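Local coordinates for protein transcriptional regulator (Arabidopsis thaliana, PDB 7DE9) that reads monomethylated histone H3 tails through its tudor domain and, as a whole protein, acts as a cohesin cofactor in DNA repair and mitotic sister chromatid cohesion, at residues A[15-20]-A[59-64]; A[30-35]-A[42-47]; A[38-43]-A[53-58]. One frame throughout, in Å; residues are numbered along the deposited sequence.

Contact 1 (A[15-20]-A[59-64])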
loop_
_atom_site.group_PDB
_atom_site.type_symbol
_atom_site.label_atom_id
_atom_site.label_comp_id
_atom_site.label_asym_id
_atom_site.label_seq_id
_atom_site.Cartn_x
_atom_site.Cartn_y
_atom_site.Cartn_z
ATOM N N SER A 15 -2.552 -9.621 -2.285
ATOM C CA SER A 15 -3.518 -8.863 -3.067
ATOM C C SER A 15 -2.889 -7.713 -3.841
ATOM O O SER A 15 -1.961 -7.057 -3.367
ATOM C CB SER A 15 -4.617 -8.307 -2.162
ATOM O OG SER A 15 -5.397 -9.357 -1.615
ATOM N N ARG A 16 -3.407 -7.483 -5.042
ATOM C CA ARG A 16 -3.093 -6.283 -5.797
ATOM C C ARG A 16 -3.999 -5.164 -5.323
ATOM O O ARG A 16 -5.219 -5.325 -5.266
ATOM C CB ARG A 16 -3.277 -6.506 -7.297
ATOM C CG ARG A 16 -2.260 -7.431 -7.937
ATOM C CD ARG A 16 -2.804 -7.996 -9.246
ATOM N NE ARG A 16 -3.958 -8.866 -9.021
ATOM C CZ ARG A 16 -4.586 -9.544 -9.978
ATOM N NH1 ARG A 16 -4.179 -9.450 -11.237
ATOM N NH2 ARG A 16 -5.624 -10.313 -9.676
ATOM N N ILE A 17 -3.402 -4.032 -4.974
ATOM C CA ILE A 17 -4.171 -2.890 -4.514
ATOM C C ILE A 17 -3.741 -1.620 -5.228
ATOM O O ILE A 17 -2.707 -1.582 -5.892
ATOM C CB ILE A 17 -4.034 -2.683 -2.995
ATOM C CG1 ILE A 17 -2.621 -2.232 -2.623
ATOM C CG2 ILE A 17 -4.409 -3.955 -2.237
ATOM C CD1 ILE A 17 -2.467 -1.924 -1.147
ATOM N N LYS A 18 -4.562 -0.587 -5.117
ATOM C CA LYS A 18 -4.137 0.730 -5.545
ATOM C C LYS A 18 -4.149 1.651 -4.334
ATOM O O LYS A 18 -5.113 1.689 -3.563
ATOM C CB LYS A 18 -5.008 1.264 -6.682
ATOM C CG LYS A 18 -6.497 1.240 -6.444
ATOM C CD LYS A 18 -7.221 1.399 -7.775
ATOM C CE LYS A 18 -8.539 2.136 -7.626
ATOM N NZ LYS A 18 -9.227 2.289 -8.938
ATOM N N VAL A 19 -3.044 2.361 -4.161
ATOM C CA VAL A 19 -2.832 3.213 -3.001
ATOM C C VAL A 19 -2.896 4.672 -3.438
ATOM O O VAL A 19 -2.297 5.054 -4.446
ATOM C CB VAL A 19 -1.475 2.927 -2.316
ATOM C CG1 VAL A 19 -1.330 3.746 -1.054
ATOM C CG2 VAL A 19 -1.328 1.438 -1.998
ATOM N N TRP A 20 -3.643 5.470 -2.683
ATOM C CA TRP A 20 -3.805 6.889 -2.968
ATOM C C TRP A 20 -2.630 7.708 -2.433
ATOM O O TRP A 20 -2.347 7.696 -1.235
ATOM C CB TRP A 20 -5.129 7.378 -2.368
ATOM C CG TRP A 20 -5.408 8.825 -2.529
ATOM C CD1 TRP A 20 -5.268 9.794 -1.580
ATOM C CD2 TRP A 20 -5.900 9.478 -3.703
ATOM N NE1 TRP A 20 -5.635 11.011 -2.095
ATOM C CE2 TRP A 20 -6.024 10.845 -3.399
ATOM C CE3 TRP A 20 -6.239 9.039 -4.989
ATOM C CZ2 TRP A 20 -6.475 11.780 -4.328
ATOM C CZ3 TRP A 20 -6.686 9.965 -5.909
ATOM C CH2 TRP A 20 -6.802 11.323 -5.574
ATOM N N GLN A 59 -4.523 5.188 5.348
ATOM C CA GLN A 59 -4.324 5.442 3.929
ATOM C C GLN A 59 -5.648 5.370 3.198
ATOM O O GLN A 59 -6.545 4.625 3.585
ATOM C CB GLN A 59 -3.357 4.424 3.320
ATOM C CG GLN A 59 -1.931 4.519 3.826
ATOM C CD GLN A 59 -1.205 5.731 3.287
ATOM O OE1 GLN A 59 -1.472 6.182 2.172
ATOM N NE2 GLN A 59 -0.284 6.270 4.081
ATOM N N LYS A 60 -5.776 6.152 2.137
ATOM C CA LYS A 60 -6.825 5.888 1.180
ATOM C C LYS A 60 -6.264 4.892 0.185
ATOM O O LYS A 60 -5.198 5.095 -0.393
ATOM C CB LYS A 60 -7.314 7.171 0.508
ATOM C CG LYS A 60 -7.982 8.097 1.486
ATOM C CD LYS A 60 -9.405 7.626 1.706
ATOM C CE LYS A 60 -9.968 8.107 3.020
ATOM N NZ LYS A 60 -9.208 9.252 3.614
ATOM N N TRP A 61 -6.971 3.786 0.033
ATOM C CA TRP A 61 -6.538 2.736 -0.865
ATOM C C TRP A 61 -7.727 1.838 -1.152
ATOM O O TRP A 61 -8.719 1.855 -0.422
ATOM C CB TRP A 61 -5.388 1.935 -0.254
ATOM C CG TRP A 61 -5.846 1.110 0.893
ATOM C CD1 TRP A 61 -5.927 1.491 2.200
ATOM C CD2 TRP A 61 -6.320 -0.236 0.836
ATOM N NE1 TRP A 61 -6.412 0.456 2.962
ATOM C CE2 TRP A 61 -6.664 -0.614 2.145
ATOM C CE3 TRP A 61 -6.487 -1.158 -0.200
ATOM C CZ2 TRP A 61 -7.162 -1.876 2.446
ATOM C CZ3 TRP A 61 -6.979 -2.407 0.098
ATOM C CH2 TRP A 61 -7.311 -2.757 1.409
ATOM N N SER A 62 -7.633 1.053 -2.214
ATOM C CA SER A 62 -8.712 0.141 -2.548
ATOM C C SER A 62 -8.152 -1.089 -3.228
ATOM O O SER A 62 -7.107 -1.020 -3.868
ATOM C CB SER A 62 -9.734 0.838 -3.443
ATOM O OG SER A 62 -9.081 1.541 -4.483
ATOM N N PRO A 63 -8.841 -2.227 -3.090
ATOM C CA PRO A 63 -8.438 -3.417 -3.843
ATOM C C PRO A 63 -8.672 -3.225 -5.341
ATOM O O PRO A 63 -9.028 -2.121 -5.757
ATOM C CB PRO A 63 -9.340 -4.509 -3.272
ATOM C CG PRO A 63 -10.558 -3.774 -2.821
ATOM C CD PRO A 63 -10.056 -2.465 -2.291
ATOM N N LEU A 64 -8.467 -4.279 -6.129
ATOM C CA LEU A 64 -8.698 -4.241 -7.576
ATOM C C LEU A 64 -7.676 -3.336 -8.249
ATOM O O LEU A 64 -6.510 -3.703 -8.391
ATOM C CB LEU A 64 -10.124 -3.766 -7.897
ATOM C CG LEU A 64 -11.248 -4.778 -8.137
ATOM C CD1 LEU A 64 -11.314 -5.815 -7.023
ATOM C CD2 LEU A 64 -12.573 -4.041 -8.248
HETATM O O HOH W 1 -7.571 -6.626 -4.811
HETATM O O HOH W 2 -3.490 7.583 1.271
#
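Lys-18 and Ser-62 form the hydrogen-bonded pair at the middle of this antiparallel contact. Lys-18 N donates to Ser-62 O at 2.9 Å, almost straight (174°), and Ser-62 N returns a bond to Lys-18 O. The lysine chain then folds over the serine. Its CG sits between the backbone N and the carbonyl carbon (chi1 52°), which sets it 3.3 Å from Ser-62 OG. Lys-18 CE passes 3.2 Å from Ser-62 OG. The ammonium end goes on to a cation-pi contact with Tyr-27. An alanine here would probably leave Ser-62 OG less covered on that side and the Tyr-27 ring without its cation. Trp-20 meets Lys-60: Trp-20 CB lies 3.6 Å from Lys-60 CB, while both ends lead away. Trp-20 N donates to Lys-60 O at 2.8 Å. Trp-61 leaves from the other side of the sheet with Val-19. Its indole reaches toward Ile-17, whose CG2 is 3.8 Å from Trp-61 CZ3. Beyond the last direct bond, a water links Arg-16 O to Leu-64 N. Strand 61-63 is one of the two outermost strands. Strand 16-21 lies between it and strand 26-36, with backbone hydrogen bonds between Ile-17 and Gly-30 and between Val-19 and Tyr-28.

Contact 2 (A[30-35]-A[42-47])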
loop_
_atom_site.group_PDB
_atom_site.type_symbol
_atom_site.label_atom_id
_atom_site.label_comp_id
_atom_site.label_asym_id
_atom_site.label_seq_id
_atom_site.Cartn_x
_atom_site.Cartn_y
_atom_site.Cartn_z
ATOM N N GLY A 30 0.033 -1.633 -6.911
ATOM C CA GLY A 30 1.080 -2.447 -6.337
ATOM C C GLY A 30 0.531 -3.741 -5.783
ATOM O O GLY A 30 -0.659 -4.024 -5.882
ATOM N N VAL A 31 1.415 -4.541 -5.213
ATOM C CA VAL A 31 1.006 -5.761 -4.543
ATOM C C VAL A 31 1.447 -5.713 -3.079
ATOM O O VAL A 31 2.516 -5.180 -2.751
ATOM C CB VAL A 31 1.583 -7.010 -5.245
ATOM C CG1 VAL A 31 3.102 -7.034 -5.154
ATOM C CG2 VAL A 31 1.000 -8.277 -4.648
ATOM N N VAL A 32 0.609 -6.244 -2.196
ATOM C CA VAL A 32 0.969 -6.381 -0.793
ATOM C C VAL A 32 1.815 -7.633 -0.615
ATOM O O VAL A 32 1.313 -8.756 -0.736
ATOM C CB VAL A 32 -0.271 -6.459 0.101
ATOM C CG1 VAL A 32 0.130 -6.496 1.564
ATOM C CG2 VAL A 32 -1.181 -5.282 -0.184
ATOM N N GLU A 33 3.100 -7.442 -0.332
ATOM C CA GLU A 33 4.033 -8.557 -0.251
ATOM C C GLU A 33 4.146 -9.169 1.147
ATOM O O GLU A 33 4.416 -10.359 1.283
ATOM C CB GLU A 33 5.417 -8.117 -0.725
ATOM C CG GLU A 33 6.347 -9.287 -0.999
ATOM C CD GLU A 33 7.694 -9.135 -0.331
ATOM O OE1 GLU A 33 8.283 -8.037 -0.419
ATOM O OE2 GLU A 33 8.160 -10.115 0.290
ATOM N N SER A 34 3.948 -8.368 2.187
ATOM C CA SER A 34 4.017 -8.895 3.543
ATOM C C SER A 34 3.290 -8.013 4.542
ATOM O O SER A 34 2.884 -6.899 4.220
ATOM C CB SER A 34 5.470 -9.064 3.977
ATOM O OG SER A 34 6.161 -7.838 3.864
ATOM N N TYR A 35 3.135 -8.534 5.754
ATOM C CA TYR A 35 2.490 -7.825 6.855
ATOM C C TYR A 35 3.255 -8.033 8.159
ATOM O O TYR A 35 3.532 -9.167 8.563
ATOM C CB TYR A 35 1.043 -8.290 7.021
ATOM C CG TYR A 35 0.300 -7.649 8.175
ATOM C CD1 TYR A 35 0.004 -6.293 8.169
ATOM C CD2 TYR A 35 -0.124 -8.408 9.256
ATOM C CE1 TYR A 35 -0.682 -5.710 9.217
ATOM C CE2 TYR A 35 -0.810 -7.838 10.302
ATOM C CZ TYR A 35 -1.087 -6.490 10.279
ATOM O OH TYR A 35 -1.774 -5.926 11.333
ATOM N N HIS A 42 2.058 -2.930 6.341
ATOM C CA HIS A 42 2.057 -3.691 5.091
ATOM C C HIS A 42 3.186 -3.226 4.192
ATOM O O HIS A 42 3.419 -2.034 4.065
ATOM C CB HIS A 42 0.739 -3.532 4.340
ATOM C CG HIS A 42 -0.423 -4.209 4.997
ATOM N ND1 HIS A 42 -1.207 -3.583 5.941
ATOM C CD2 HIS A 42 -0.938 -5.449 4.836
ATOM C CE1 HIS A 42 -2.157 -4.412 6.336
ATOM N NE2 HIS A 42 -2.019 -5.549 5.680
ATOM N N LEU A 43 3.876 -4.165 3.555
ATOM C CA LEU A 43 4.879 -3.809 2.568
ATOM C C LEU A 43 4.230 -3.835 1.199
ATOM O O LEU A 43 3.747 -4.873 0.767
ATOM C CB LEU A 43 6.068 -4.766 2.618
ATOM C CG LEU A 43 7.155 -4.586 1.558
ATOM C CD1 LEU A 43 7.782 -3.209 1.637
ATOM C CD2 LEU A 43 8.213 -5.651 1.725
ATOM N N VAL A 44 4.197 -2.690 0.533
ATOM C CA VAL A 44 3.621 -2.601 -0.805
ATOM C C VAL A 44 4.722 -2.392 -1.836
ATOM O O VAL A 44 5.537 -1.462 -1.724
ATOM C CB VAL A 44 2.584 -1.462 -0.906
ATOM C CG1 VAL A 44 2.061 -1.321 -2.334
ATOM C CG2 VAL A 44 1.434 -1.717 0.055
ATOM N N ILE A 45 4.759 -3.284 -2.825
ATOM C CA ILE A 45 5.698 -3.148 -3.931
ATOM C C ILE A 45 4.918 -2.659 -5.133
ATOM O O ILE A 45 4.003 -3.333 -5.596
ATOM C CB ILE A 45 6.423 -4.471 -4.265
ATOM C CG1 ILE A 45 7.541 -4.747 -3.258
ATOM C CG2 ILE A 45 7.055 -4.405 -5.648
ATOM C CD1 ILE A 45 7.078 -5.251 -1.943
ATOM N N TYR A 46 5.276 -1.479 -5.633
ATOM C CA TYR A 46 4.539 -0.841 -6.720
ATOM C C TYR A 46 4.986 -1.276 -8.112
ATOM O O TYR A 46 6.124 -1.709 -8.310
ATOM C CB TYR A 46 4.660 0.680 -6.609
ATOM C CG TYR A 46 3.929 1.261 -5.421
ATOM C CD1 TYR A 46 2.560 1.515 -5.478
ATOM C CD2 TYR A 46 4.603 1.554 -4.238
ATOM C CE1 TYR A 46 1.881 2.042 -4.395
ATOM C CE2 TYR A 46 3.932 2.083 -3.145
ATOM C CZ TYR A 46 2.572 2.328 -3.231
ATOM O OH TYR A 46 1.899 2.855 -2.151
ATOM N N ASP A 47 4.065 -1.144 -9.066
ATOM C CA ASP A 47 4.319 -1.367 -10.486
ATOM C C ASP A 47 5.600 -0.716 -10.985
ATOM O O ASP A 47 6.341 -1.294 -11.780
ATOM C CB ASP A 47 3.152 -0.826 -11.318
ATOM C CG ASP A 47 2.052 -1.839 -11.517
ATOM O OD1 ASP A 47 2.306 -3.041 -11.302
ATOM O OD2 ASP A 47 0.934 -1.430 -11.898
#
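Tyr-35 and His-42 meet ring to ring on the tight, buried side of this strand pair. Tyr-35 CD1 stands over the centre of one imidazole face, 3.3 Å from His-42 NE2. The rings meet obliquely, their planes 38° apart. Val-32 CG1 comes in at the edge of the same imidazole, 3.6 Å from His-42 CD2. It gets there because CG1 is anti to the backbone N (chi1 -176°). His-42 NE2 also bonds to Gly-9 O, so the ring is fixed on several sides. At the far end Gly-30 lies close against the other strand, its CA 3.1 Å from Ile-45 O. A CB at this position would clash with that oxygen and with Val-44 CG1.

The face with Leu-43 and Ile-45 is nearer solvent than the buried one of His-42 and Val-44. The exposed Glu-33 lies alongside Leu-43, pointing the same way, with OE1 3.2 Å from Leu-43 CD2. Glu-33 OE1 also touches Ile-45 CD1 at 3.4 Å. Glu-33 N bonds to Leu-43 O, and Leu-43 N to Ser-34 O. Two residues thus face one, a beta bulge, and the buried Ser-34 N has no partner in the model.

Two-way bonds between Val-31 and Ile-45 complete the ladder. The twisted antiparallel hairpin, with Tyr-46 at its end packing on the modified side chain of the bound peptide, belongs to the SH3-like barrel of a tudor domain.

Contact 3 (A[38-43]-A[53-58]); sequences AKKKHL and ILYLKN
His-42 and Leu-54 form an antiparallel hydrogen-bonded pair, His-42 N to Leu-54 O and Leu-54 N to His-42 O, both 2.9 Å. Beyond this pair the two segments leave the ladder: Lys-40 and Lys-41 both face Asp-36 in a G1 beta bulge, and residues 56-57 make a short 3-10 turn.

Leu-56 CD1 lies over one face of the His-42 imidazole, 3.7 Å from its centroid, in a CH-pi contact. It is offset toward the rim, nearest ND1. Leu-56 CG is anti to the carbonyl carbon (chi1 -75°), which sets it 3.8 Å from His-42 ND1. In the plane of the ring a water sits 2.8 Å from His-42 ND1. This water also donates to Lys-40 O and accepts from Leu-56 N, so it ties the bulge to the turn.

The lysines use both their hydrocarbon parts and their amines. Lys-41 crosses Ile-53 at about a right angle, CB 3.7 Å from Ile-53 CG2. Its CE then reaches Tyr-55 CB, and its NZ turns back to donate to Lys-39 O. Lys-40 runs beside the Tyr-55 side chain, and its NZ donates to Tyr-55 OH at 3.1 Å. That NZ is also modelled 2.9 Å from Lys-57 NZ, a doubtful approach of two donors, and the tyrosine bond shares the doubt.

The water at ND1 and Gly-9 O at NE2 satisfy both imidazole nitrogens, which would probably hold the ring's rotation under Leu-56.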
loop_
_atom_site.group_PDB
_atom_site.type_symbol
_atom_site.label_atom_id
_atom_site.label_comp_id
_atom_site.label_asym_id
_atom_site.label_seq_id
_atom_site.Cartn_x
_atom_site.Cartn_y
_atom_site.Cartn_z
ATOM N N ALA A 38 3.221 -6.921 14.530
ATOM C CA ALA A 38 3.486 -6.111 15.716
ATOM C C ALA A 38 3.373 -4.618 15.431
ATOM O O ALA A 38 2.912 -3.855 16.278
ATOM C CB ALA A 38 4.851 -6.427 16.269
ATOM N N LYS A 39 3.801 -4.204 14.244
ATOM C CA LYS A 39 3.806 -2.784 13.889
ATOM C C LYS A 39 2.582 -2.394 13.067
ATOM O O LYS A 39 2.372 -1.212 12.781
ATOM C CB LYS A 39 5.073 -2.424 13.109
ATOM C CG LYS A 39 6.382 -2.802 13.785
ATOM C CD LYS A 39 7.561 -2.492 12.869
ATOM C CE LYS A 39 8.859 -3.083 13.394
ATOM N NZ LYS A 39 8.825 -4.572 13.410
ATOM N N LYS A 40 1.792 -3.400 12.692
ATOM C CA LYS A 40 0.619 -3.234 11.835
ATOM C C LYS A 40 0.997 -2.548 10.513
ATOM O O LYS A 40 0.335 -1.614 10.051
ATOM C CB LYS A 40 -0.477 -2.470 12.575
ATOM C CG LYS A 40 -0.944 -3.188 13.853
ATOM C CD LYS A 40 -2.439 -3.006 14.088
ATOM C CE LYS A 40 -2.737 -1.634 14.670
ATOM N NZ LYS A 40 -4.105 -1.119 14.352
ATOM N N LYS A 41 2.065 -3.050 9.906
ATOM C CA LYS A 41 2.602 -2.503 8.669
ATOM C C LYS A 41 2.431 -3.468 7.499
ATOM O O LYS A 41 2.638 -4.672 7.648
ATOM C CB LYS A 41 4.087 -2.181 8.835
ATOM C CG LYS A 41 4.400 -1.070 9.822
ATOM C CD LYS A 41 3.916 0.263 9.300
ATOM C CE LYS A 41 2.831 0.829 10.194
ATOM N NZ LYS A 41 3.345 1.155 11.557
ATOM N N HIS A 42 2.058 -2.930 6.341
ATOM C CA HIS A 42 2.057 -3.691 5.091
ATOM C C HIS A 42 3.186 -3.226 4.192
ATOM O O HIS A 42 3.419 -2.034 4.065
ATOM C CB HIS A 42 0.739 -3.532 4.340
ATOM C CG HIS A 42 -0.423 -4.209 4.997
ATOM N ND1 HIS A 42 -1.207 -3.583 5.941
ATOM C CD2 HIS A 42 -0.938 -5.449 4.836
ATOM C CE1 HIS A 42 -2.157 -4.412 6.336
ATOM N NE2 HIS A 42 -2.019 -5.549 5.680
ATOM N N LEU A 43 3.876 -4.165 3.555
ATOM C CA LEU A 43 4.879 -3.809 2.568
ATOM C C LEU A 43 4.230 -3.835 1.199
ATOM O O LEU A 43 3.747 -4.873 0.767
ATOM C CB LEU A 43 6.068 -4.766 2.618
ATOM C CG LEU A 43 7.155 -4.586 1.558
ATOM C CD1 LEU A 43 7.782 -3.209 1.637
ATOM C CD2 LEU A 43 8.213 -5.651 1.725
ATOM N N ILE A 53 6.500 0.978 3.128
ATOM C CA ILE A 53 5.996 0.342 4.338
ATOM C C ILE A 53 4.886 1.233 4.870
ATOM O O ILE A 53 5.143 2.375 5.243
ATOM C CB ILE A 53 7.082 0.173 5.402
ATOM C CG1 ILE A 53 8.202 -0.720 4.884
ATOM C CG2 ILE A 53 6.497 -0.426 6.664
ATOM C CD1 ILE A 53 9.389 -0.756 5.809
ATOM N N LEU A 54 3.663 0.713 4.897
ATOM C CA LEU A 54 2.470 1.533 5.102
ATOM C C LEU A 54 1.586 1.073 6.252
ATOM O O LEU A 54 1.433 -0.123 6.483
ATOM C CB LEU A 54 1.615 1.540 3.829
ATOM C CG LEU A 54 2.143 2.202 2.560
ATOM C CD1 LEU A 54 1.233 1.862 1.396
ATOM C CD2 LEU A 54 2.227 3.708 2.750
ATOM N N TYR A 55 0.985 2.035 6.947
ATOM C CA TYR A 55 -0.156 1.771 7.806
ATOM C C TYR A 55 -1.403 2.026 6.975
ATOM O O TYR A 55 -1.819 3.170 6.801
ATOM C CB TYR A 55 -0.140 2.662 9.043
ATOM C CG TYR A 55 -1.235 2.368 10.049
ATOM C CD1 TYR A 55 -1.280 1.155 10.724
ATOM C CD2 TYR A 55 -2.210 3.312 10.337
ATOM C CE1 TYR A 55 -2.268 0.888 11.649
ATOM C CE2 TYR A 55 -3.202 3.056 11.262
ATOM C CZ TYR A 55 -3.230 1.842 11.912
ATOM O OH TYR A 55 -4.219 1.582 12.834
ATOM N N LEU A 56 -1.986 0.963 6.441
ATOM C CA LEU A 56 -3.055 1.112 5.468
ATOM C C LEU A 56 -4.332 1.699 6.061
ATOM O O LEU A 56 -5.132 2.294 5.339
ATOM C CB LEU A 56 -3.343 -0.231 4.809
ATOM C CG LEU A 56 -2.249 -0.573 3.803
ATOM C CD1 LEU A 56 -2.436 -1.957 3.250
ATOM C CD2 LEU A 56 -2.252 0.441 2.679
ATOM N N LYS A 57 -4.506 1.560 7.373
ATOM C CA LYS A 57 -5.703 2.063 8.039
ATOM C C LYS A 57 -5.804 3.585 7.961
ATOM O O LYS A 57 -6.901 4.144 8.001
ATOM C CB LYS A 57 -5.734 1.608 9.499
ATOM C CG LYS A 57 -6.769 0.536 9.788
ATOM C CD LYS A 57 -6.373 -0.341 10.963
ATOM C CE LYS A 57 -5.109 -1.125 10.655
ATOM N NZ LYS A 57 -4.817 -2.110 11.729
ATOM N N ASN A 58 -4.659 4.252 7.849
ATOM C CA ASN A 58 -4.633 5.704 7.698
ATOM C C ASN A 58 -4.286 6.109 6.274
ATOM O O ASN A 58 -3.823 7.222 6.023
ATOM C CB ASN A 58 -3.647 6.334 8.683
ATOM C CG ASN A 58 -4.344 7.128 9.769
ATOM O OD1 ASN A 58 -5.302 7.855 9.503
ATOM N ND2 ASN A 58 -3.879 6.981 11.003
HETATM O O HOH W 3 -1.426 -1.441 7.725
#

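The three contacts lie in one antiparallel sheet, ordered 51-54, 41-46, 26-36, 16-21, 61-63. Contacts 2 and 3 share His-42 and Leu-43, and their centres are about 10 Å apart. Contact 1 joins contact 2 through strands 16-21 and 26-36, where Ile-17 N lies 2.9 Å from Gly-30 O, a probable hydrogen bond. Contacts 1 and 3 have centres about 13 Å apart, yet Val-19 CG1 is 4.0 Å from Leu-54 CD1. Leu-54 CD1 also lies 3.8 Å from Val-44 CG2 of contact 2. The bound histone H3 peptide touches all three: Gln-59 OE1 bonds to a basic side chain, Val-19 and Leu-54 pack on one, and Tyr-46 packs on the modified side chain.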